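Local coordinates for amidohydrolase (Thermotoga maritima, PDB 3OOQ), which probably hydrolyses cyclic amide bonds, possibly as an allantoinase, at residues 93-104 and 128-139. Sequence-based numbering, arbitrary orientation.
Sequences ALDGFNPQDPAI and QGSVIKFRSIIV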
ATOM      1  N   ALA F  93     -13.776 -28.323  11.486  1.00 20.48           N
ATOM      2  CA  ALA F  93     -13.795 -27.739  12.816  1.00 20.82           C
ATOM      3  C   ALA F  93     -13.059 -28.620  13.829  1.00 21.31           C
ATOM      4  O   ALA F  93     -12.403 -28.110  14.744  1.00 20.72           O
ATOM      5  CB  ALA F  93     -15.211 -27.501  13.268  1.00 21.21           C
ATOM      6  N   LEU F  94     -13.151 -29.937  13.653  1.00 21.85           N
ATOM      7  CA  LEU F  94     -12.446 -30.883  14.524  1.00 22.47           C
ATOM      8  C   LEU F  94     -10.965 -30.538  14.659  1.00 21.87           C
ATOM      9  O   LEU F  94     -10.384 -30.685  15.731  1.00 21.45           O
ATOM     10  CB  LEU F  94     -12.577 -32.328  13.996  1.00 22.66           C
ATOM     11  CG  LEU F  94     -12.111 -33.454  14.918  1.00 33.21           C
ATOM     12  CD1 LEU F  94     -13.114 -33.614  16.060  1.00 23.25           C
ATOM     13  CD2 LEU F  94     -11.919 -34.789  14.163  1.00 23.69           C
ATOM     14  N   ASP F  95     -10.366 -30.103  13.557  1.00 22.14           N
ATOM     15  CA  ASP F  95      -8.931 -29.841  13.514  1.00 22.68           C
ATOM     16  C   ASP F  95      -8.533 -28.489  14.123  1.00 23.24           C
ATOM     17  O   ASP F  95      -7.348 -28.153  14.164  1.00 23.92           O
ATOM     18  CB  ASP F  95      -8.424 -29.922  12.071  1.00 22.21           C
ATOM     19  CG  ASP F  95      -8.471 -31.335  11.500  1.00 23.17           C
ATOM     20  OD1 ASP F  95      -8.463 -32.311  12.274  1.00 21.87           O
ATOM     21  OD2 ASP F  95      -8.514 -31.467  10.260  1.00 21.88           O
ATOM     22  N   GLY F  96      -9.515 -27.724  14.591  1.00 23.08           N
ATOM     23  CA  GLY F  96      -9.263 -26.449  15.259  1.00 23.46           C
ATOM     24  C   GLY F  96      -9.750 -26.445  16.700  1.00 24.32           C
ATOM     25  O   GLY F  96      -9.550 -25.463  17.429  1.00 25.15           O
ATOM     26  N   PHE F  97     -10.389 -27.542  17.111  1.00 23.75           N
ATOM     27  CA  PHE F  97     -11.031 -27.653  18.424  1.00 23.78           C
ATOM     28  C   PHE F  97     -10.036 -27.915  19.570  1.00 24.26           C
ATOM     29  O   PHE F  97      -9.307 -28.901  19.542  1.00 25.56           O
ATOM     30  CB  PHE F  97     -12.105 -28.756  18.387  1.00 23.44           C
ATOM     31  CG  PHE F  97     -12.785 -28.995  19.710  1.00 23.96           C
ATOM     32  CD1 PHE F  97     -13.791 -28.140  20.161  1.00 23.88           C
ATOM     33  CD2 PHE F  97     -12.428 -30.085  20.507  1.00 24.30           C
ATOM     34  CE1 PHE F  97     -14.403 -28.343  21.397  1.00 23.30           C
ATOM     35  CE2 PHE F  97     -13.055 -30.307  21.747  1.00 23.98           C
ATOM     36  CZ  PHE F  97     -14.040 -29.432  22.190  1.00 23.76           C
ATOM     37  N   ASN F  98     -10.047 -27.039  20.571  1.00 23.43           N
ATOM     38  CA  ASN F  98      -9.197 -27.127  21.765  1.00 23.35           C
ATOM     39  C   ASN F  98     -10.014 -27.535  23.007  1.00 22.95           C
ATOM     40  O   ASN F  98     -10.730 -26.710  23.574  1.00 22.04           O
ATOM     41  CB  ASN F  98      -8.536 -25.748  21.985  1.00 23.39           C
ATOM     42  CG  ASN F  98      -7.805 -25.622  23.314  1.00 32.44           C
ATOM     43  OD1 ASN F  98      -7.610 -26.596  24.047  1.00 24.16           O
ATOM     44  ND2 ASN F  98      -7.392 -24.394  23.629  1.00 24.25           N
ATOM     45  N   PRO F  99      -9.895 -28.806  23.445  1.00 23.85           N
ATOM     46  CA  PRO F  99     -10.710 -29.273  24.589  1.00 24.45           C
ATOM     47  C   PRO F  99     -10.374 -28.582  25.924  1.00 24.33           C
ATOM     48  O   PRO F  99     -11.155 -28.671  26.875  1.00 23.37           O
ATOM     49  CB  PRO F  99     -10.405 -30.778  24.661  1.00 24.87           C
ATOM     50  CG  PRO F  99      -9.825 -31.130  23.292  1.00 31.34           C
ATOM     51  CD  PRO F  99      -9.084 -29.895  22.860  1.00 24.06           C
ATOM     52  N   GLN F 100      -9.248 -27.869  25.986  1.00 24.76           N
ATOM     53  CA  GLN F 100      -8.899 -27.114  27.192  1.00 25.77           C
ATOM     54  C   GLN F 100      -9.399 -25.674  27.196  1.00 25.00           C
ATOM     55  O   GLN F 100      -9.081 -24.922  28.115  1.00 25.78           O
ATOM     56  CB  GLN F 100      -7.395 -27.109  27.428  1.00 27.43           C
ATOM     57  CG  GLN F 100      -6.737 -28.468  27.283  1.00 32.94           C
ATOM     58  CD  GLN F 100      -5.236 -28.332  27.376  1.00 29.81           C
ATOM     59  OE1 GLN F 100      -4.676 -28.315  28.480  1.00 33.25           O
ATOM     60  NE2 GLN F 100      -4.573 -28.182  26.217  1.00 32.85           N
ATOM     61  N   ASP F 101     -10.143 -25.272  26.169  1.00 23.35           N
ATOM     62  CA  ASP F 101     -10.733 -23.940  26.148  1.00 22.89           C
ATOM     63  C   ASP F 101     -11.476 -23.782  27.479  1.00 23.22           C
ATOM     64  O   ASP F 101     -12.284 -24.633  27.823  1.00 24.09           O
ATOM     65  CB  ASP F 101     -11.686 -23.829  24.947  1.00 22.62           C
ATOM     66  CG  ASP F 101     -12.450 -22.506  24.877  1.00 25.01           C
ATOM     67  OD1 ASP F 101     -12.269 -21.590  25.714  1.00 22.59           O
ATOM     68  OD2 ASP F 101     -13.271 -22.400  23.947  1.00 22.49           O
ATOM     69  N   PRO F 102     -11.171 -22.724  28.257  1.00 23.04           N
ATOM     70  CA  PRO F 102     -11.860 -22.545  29.556  1.00 22.78           C
ATOM     71  C   PRO F 102     -13.363 -22.322  29.453  1.00 21.84           C
ATOM     72  O   PRO F 102     -14.076 -22.455  30.462  1.00 21.90           O
ATOM     73  CB  PRO F 102     -11.178 -21.308  30.170  1.00 23.73           C
ATOM     74  CG  PRO F 102     -10.409 -20.658  29.048  1.00 22.60           C
ATOM     75  CD  PRO F 102     -10.114 -21.716  28.031  1.00 23.02           C
ATOM     76  N   ALA F 103     -13.848 -21.985  28.251  1.00 20.76           N
ATOM     77  CA  ALA F 103     -15.283 -21.874  28.018  1.00 20.90           C
ATOM     78  C   ALA F 103     -16.003 -23.216  28.256  1.00 21.19           C
ATOM     79  O   ALA F 103     -17.205 -23.238  28.505  1.00 21.11           O
ATOM     80  CB  ALA F 103     -15.558 -21.368  26.602  1.00 20.43           C
ATOM     81  N   ILE F 104     -15.263 -24.319  28.152  1.00 21.58           N
ATOM     82  CA  ILE F 104     -15.844 -25.662  28.203  1.00 22.03           C
ATOM     83  C   ILE F 104     -16.290 -26.074  29.607  1.00 23.81           C
ATOM     84  O   ILE F 104     -17.391 -26.610  29.773  1.00 23.63           O
ATOM     85  CB  ILE F 104     -14.917 -26.716  27.537  1.00 22.21           C
ATOM     86  CG1 ILE F 104     -14.943 -26.507  26.011  1.00 17.50           C
ATOM     87  CG2 ILE F 104     -15.357 -28.178  27.899  1.00 18.30           C
ATOM     88  CD1 ILE F 104     -13.842 -27.214  25.224  1.00 22.55           C
ATOM     89  N   GLN F 128     -16.267 -28.516   7.487  1.00 19.84           N
ATOM     90  CA  GLN F 128     -17.091 -29.568   8.090  1.00 19.68           C
ATOM     91  C   GLN F 128     -17.325 -29.375   9.570  1.00 19.95           C
ATOM     92  O   GLN F 128     -16.418 -28.988  10.306  1.00 20.42           O
ATOM     93  CB  GLN F 128     -16.481 -30.957   7.852  1.00 19.39           C
ATOM     94  CG  GLN F 128     -16.330 -31.298   6.387  1.00 20.77           C
ATOM     95  CD  GLN F 128     -15.244 -32.312   6.151  1.00 20.50           C
ATOM     96  OE1 GLN F 128     -15.259 -33.392   6.728  1.00 21.57           O
ATOM     97  NE2 GLN F 128     -14.282 -31.966   5.305  1.00 21.46           N
ATOM     98  N   GLY F 129     -18.559 -29.659   9.988  1.00 19.80           N
ATOM     99  CA  GLY F 129     -18.932 -29.726  11.390  1.00 19.49           C
ATOM    100  C   GLY F 129     -18.785 -31.147  11.924  1.00 19.32           C
ATOM    101  O   GLY F 129     -18.774 -32.098  11.143  1.00 18.31           O
ATOM    102  N   SER F 130     -18.646 -31.262  13.253  1.00 19.06           N
ATOM    103  CA  SER F 130     -18.600 -32.528  13.965  1.00 19.58           C
ATOM    104  C   SER F 130     -19.392 -32.357  15.240  1.00 20.64           C
ATOM    105  O   SER F 130     -19.379 -31.284  15.824  1.00 21.26           O
ATOM    106  CB  SER F 130     -17.152 -32.870  14.364  1.00 19.56           C
ATOM    107  OG  SER F 130     -16.361 -33.228  13.246  1.00 28.64           O
ATOM    108  N   VAL F 131     -20.063 -33.412  15.699  1.00 20.77           N
ATOM    109  CA  VAL F 131     -20.720 -33.378  16.999  1.00 20.10           C
ATOM    110  C   VAL F 131     -19.778 -33.981  18.018  1.00 20.51           C
ATOM    111  O   VAL F 131     -19.234 -35.065  17.816  1.00 20.55           O
ATOM    112  CB  VAL F 131     -22.053 -34.166  17.021  1.00 20.87           C
ATOM    113  CG1 VAL F 131     -22.708 -34.032  18.407  1.00 18.21           C
ATOM    114  CG2 VAL F 131     -22.985 -33.690  15.911  1.00 17.15           C
ATOM    115  N   ILE F 132     -19.569 -33.274  19.118  1.00 21.48           N
ATOM    116  CA  ILE F 132     -18.685 -33.763  20.153  1.00 22.59           C
ATOM    117  C   ILE F 132     -19.358 -33.646  21.511  1.00 22.74           C
ATOM    118  O   ILE F 132     -20.348 -32.923  21.674  1.00 21.87           O
ATOM    119  CB  ILE F 132     -17.304 -33.016  20.151  1.00 23.77           C
ATOM    120  CG1 ILE F 132     -17.475 -31.511  20.404  1.00 19.13           C
ATOM    121  CG2 ILE F 132     -16.561 -33.233  18.828  1.00 19.24           C
ATOM    122  CD1 ILE F 132     -17.130 -31.074  21.786  1.00 25.09           C
ATOM    123  N   LYS F 133     -18.809 -34.367  22.480  1.00 23.68           N
ATOM    124  CA  LYS F 133     -19.227 -34.244  23.872  1.00 24.24           C
ATOM    125  C   LYS F 133     -18.033 -33.766  24.668  1.00 24.01           C
ATOM    126  O   LYS F 133     -16.906 -34.067  24.301  1.00 24.15           O
ATOM    127  CB  LYS F 133     -19.637 -35.597  24.428  1.00 24.58           C
ATOM    128  CG  LYS F 133     -20.852 -36.201  23.803  1.00 25.91           C
ATOM    129  CD  LYS F 133     -21.326 -37.340  24.694  1.00 24.96           C
ATOM    130  CE  LYS F 133     -22.351 -38.172  23.991  1.00 25.88           C
ATOM    131  NZ  LYS F 133     -22.922 -39.139  24.952  1.00 25.40           N
ATOM    132  N   PHE F 134     -18.285 -33.049  25.765  1.00 23.84           N
ATOM    133  CA  PHE F 134     -17.212 -32.503  26.600  1.00 23.48           C
ATOM    134  C   PHE F 134     -16.704 -33.558  27.588  1.00 24.86           C
ATOM    135  O   PHE F 134     -16.718 -33.327  28.794  1.00 24.89           O
ATOM    136  CB  PHE F 134     -17.702 -31.265  27.376  1.00 22.30           C
ATOM    137  CG  PHE F 134     -18.237 -30.151  26.509  1.00 23.50           C
ATOM    138  CD1 PHE F 134     -17.567 -29.752  25.347  1.00 20.47           C
ATOM    139  CD2 PHE F 134     -19.381 -29.451  26.896  1.00 21.00           C
ATOM    140  CE1 PHE F 134     -18.063 -28.710  24.547  1.00 22.55           C
ATOM    141  CE2 PHE F 134     -19.881 -28.407  26.103  1.00 23.43           C
ATOM    142  CZ  PHE F 134     -19.207 -28.037  24.920  1.00 19.99           C
ATOM    143  N   ARG F 135     -16.260 -34.706  27.071  1.00 26.50           N
ATOM    144  CA  ARG F 135     -15.907 -35.849  27.907  1.00 28.97           C
ATOM    145  C   ARG F 135     -14.417 -36.023  28.238  1.00 29.83           C
ATOM    146  O   ARG F 135     -14.089 -36.756  29.167  1.00 30.68           O
ATOM    147  CB  ARG F 135     -16.489 -37.174  27.352  1.00 30.80           C
ATOM    148  CG  ARG F 135     -16.380 -37.351  25.842  1.00 45.77           C
ATOM    149  CD  ARG F 135     -16.567 -38.812  25.401  1.00 34.07           C
ATOM    150  NE  ARG F 135     -17.923 -39.201  25.003  1.00 45.72           N
ATOM    151  CZ  ARG F 135     -18.275 -39.664  23.794  1.00 35.43           C
ATOM    152  NH1 ARG F 135     -17.388 -39.795  22.817  1.00 45.38           N
ATOM    153  NH2 ARG F 135     -19.537 -40.008  23.561  1.00 45.55           N
ATOM    154  N   SER F 136     -13.524 -35.366  27.499  1.00 28.96           N
ATOM    155  CA  SER F 136     -12.097 -35.674  27.594  1.00 29.12           C
ATOM    156  C   SER F 136     -11.254 -34.560  26.948  1.00 28.03           C
ATOM    157  O   SER F 136     -11.753 -33.796  26.127  1.00 25.36           O
ATOM    158  CB  SER F 136     -11.836 -37.028  26.894  1.00 29.50           C
ATOM    159  OG  SER F 136     -10.469 -37.274  26.674  1.00 35.50           O
ATOM    160  N   ILE F 137      -9.981 -34.478  27.316  1.00 29.10           N
ATOM    161  CA  ILE F 137      -9.074 -33.563  26.633  1.00 30.71           C
ATOM    162  C   ILE F 137      -8.561 -34.187  25.350  1.00 30.61           C
ATOM    163  O   ILE F 137      -7.909 -33.533  24.551  1.00 30.30           O
ATOM    164  CB  ILE F 137      -7.903 -33.129  27.530  1.00 32.54           C
ATOM    165  CG1 ILE F 137      -7.097 -34.351  27.976  1.00 36.75           C
ATOM    166  CG2 ILE F 137      -8.438 -32.315  28.712  1.00 38.32           C
ATOM    167  CD1 ILE F 137      -5.985 -34.008  28.903  1.00 34.88           C
ATOM    168  N   ILE F 138      -8.851 -35.465  25.157  1.00 31.68           N
ATOM    169  CA  ILE F 138      -8.460 -36.133  23.915  1.00 33.15           C
ATOM    170  C   ILE F 138      -9.643 -36.075  22.955  1.00 32.06           C
ATOM    171  O   ILE F 138     -10.700 -36.677  23.220  1.00 30.80           O
ATOM    172  CB  ILE F 138      -7.973 -37.587  24.179  1.00 34.79           C
ATOM    173  CG1 ILE F 138      -6.717 -37.556  25.057  1.00 39.92           C
ATOM    174  CG2 ILE F 138      -7.653 -38.304  22.869  1.00 39.88           C
ATOM    175  CD1 ILE F 138      -6.682 -38.636  26.100  1.00 36.96           C
ATOM    176  N   VAL F 139      -9.458 -35.320  21.865  1.00 32.37           N
ATOM    177  CA  VAL F 139     -10.543 -34.994  20.931  1.00 33.14           C
ATOM    178  C   VAL F 139     -11.209 -36.233  20.320  1.00 33.54           C
ATOM    179  O   VAL F 139     -12.432 -36.310  20.299  1.00 32.95           O
ATOM    180  CB  VAL F 139     -10.127 -33.963  19.829  1.00 33.66           C
ATOM    181  CG1 VAL F 139      -9.274 -34.609  18.773  1.00 41.50           C
ATOM    182  CG2 VAL F 139     -11.355 -33.356  19.175  1.00 40.59           C
TER
HETATM  183  O   HOH W   1     -15.252 -31.090  11.856  1.00 14.03           O
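The buried apolar core between strand 128-133 with the loop after it and residues 93-104 is built round Leu-94 from the 3-10 turn 93-95, Phe-97 from the loop after it, Ile-132 and Val-139. With CG anti to the backbone N (chi1 177°), Phe-97 carries its ring toward Ile-132 and Val-139. Its CZ meets Ile-132 CD1 at 3.5 Å, the two side chains coming from opposite directions, while CD2 lies 3.7 Å from Val-139 CG2. That same methyl also touches Leu-94 CD1 at 3.6 Å, so Val-139 packs against both side chains. Were this phenylalanine replaced by an alanine, Ile-132 CD1 would probably lose its ring partner and a gap would be likely to open beside Val-139. Strand 128-133 is the end of a longer strand paired antiparallel with 112-117, in the TIM-barrel-type domain expected of an amidohydrolase, and Ile-117 and Val-115 of that neighbour touch Phe-97 and Ile-132. At the polar end Ala-93 N donates to Gln-128 O (3.0 Å, 169° at the hydrogen). The same carbonyl also accepts from a water, which in turn accepts from Leu-94 N and bonds Ser-130 OG at 2.8 Å, tying the 3-10 turn to the strand. Further along, Ile-104 on the first turn of the helix brings CG2 obliquely to the Phe-134 ring, an off-centre CH-pi contact 4.1 Å from the centroid and 29° from the normal. Pro-99 presses CG to within 3.3 Å of Ile-137 O near the second subunit, whose Lys-257 and Glu-254 bind the amide of Gln-100.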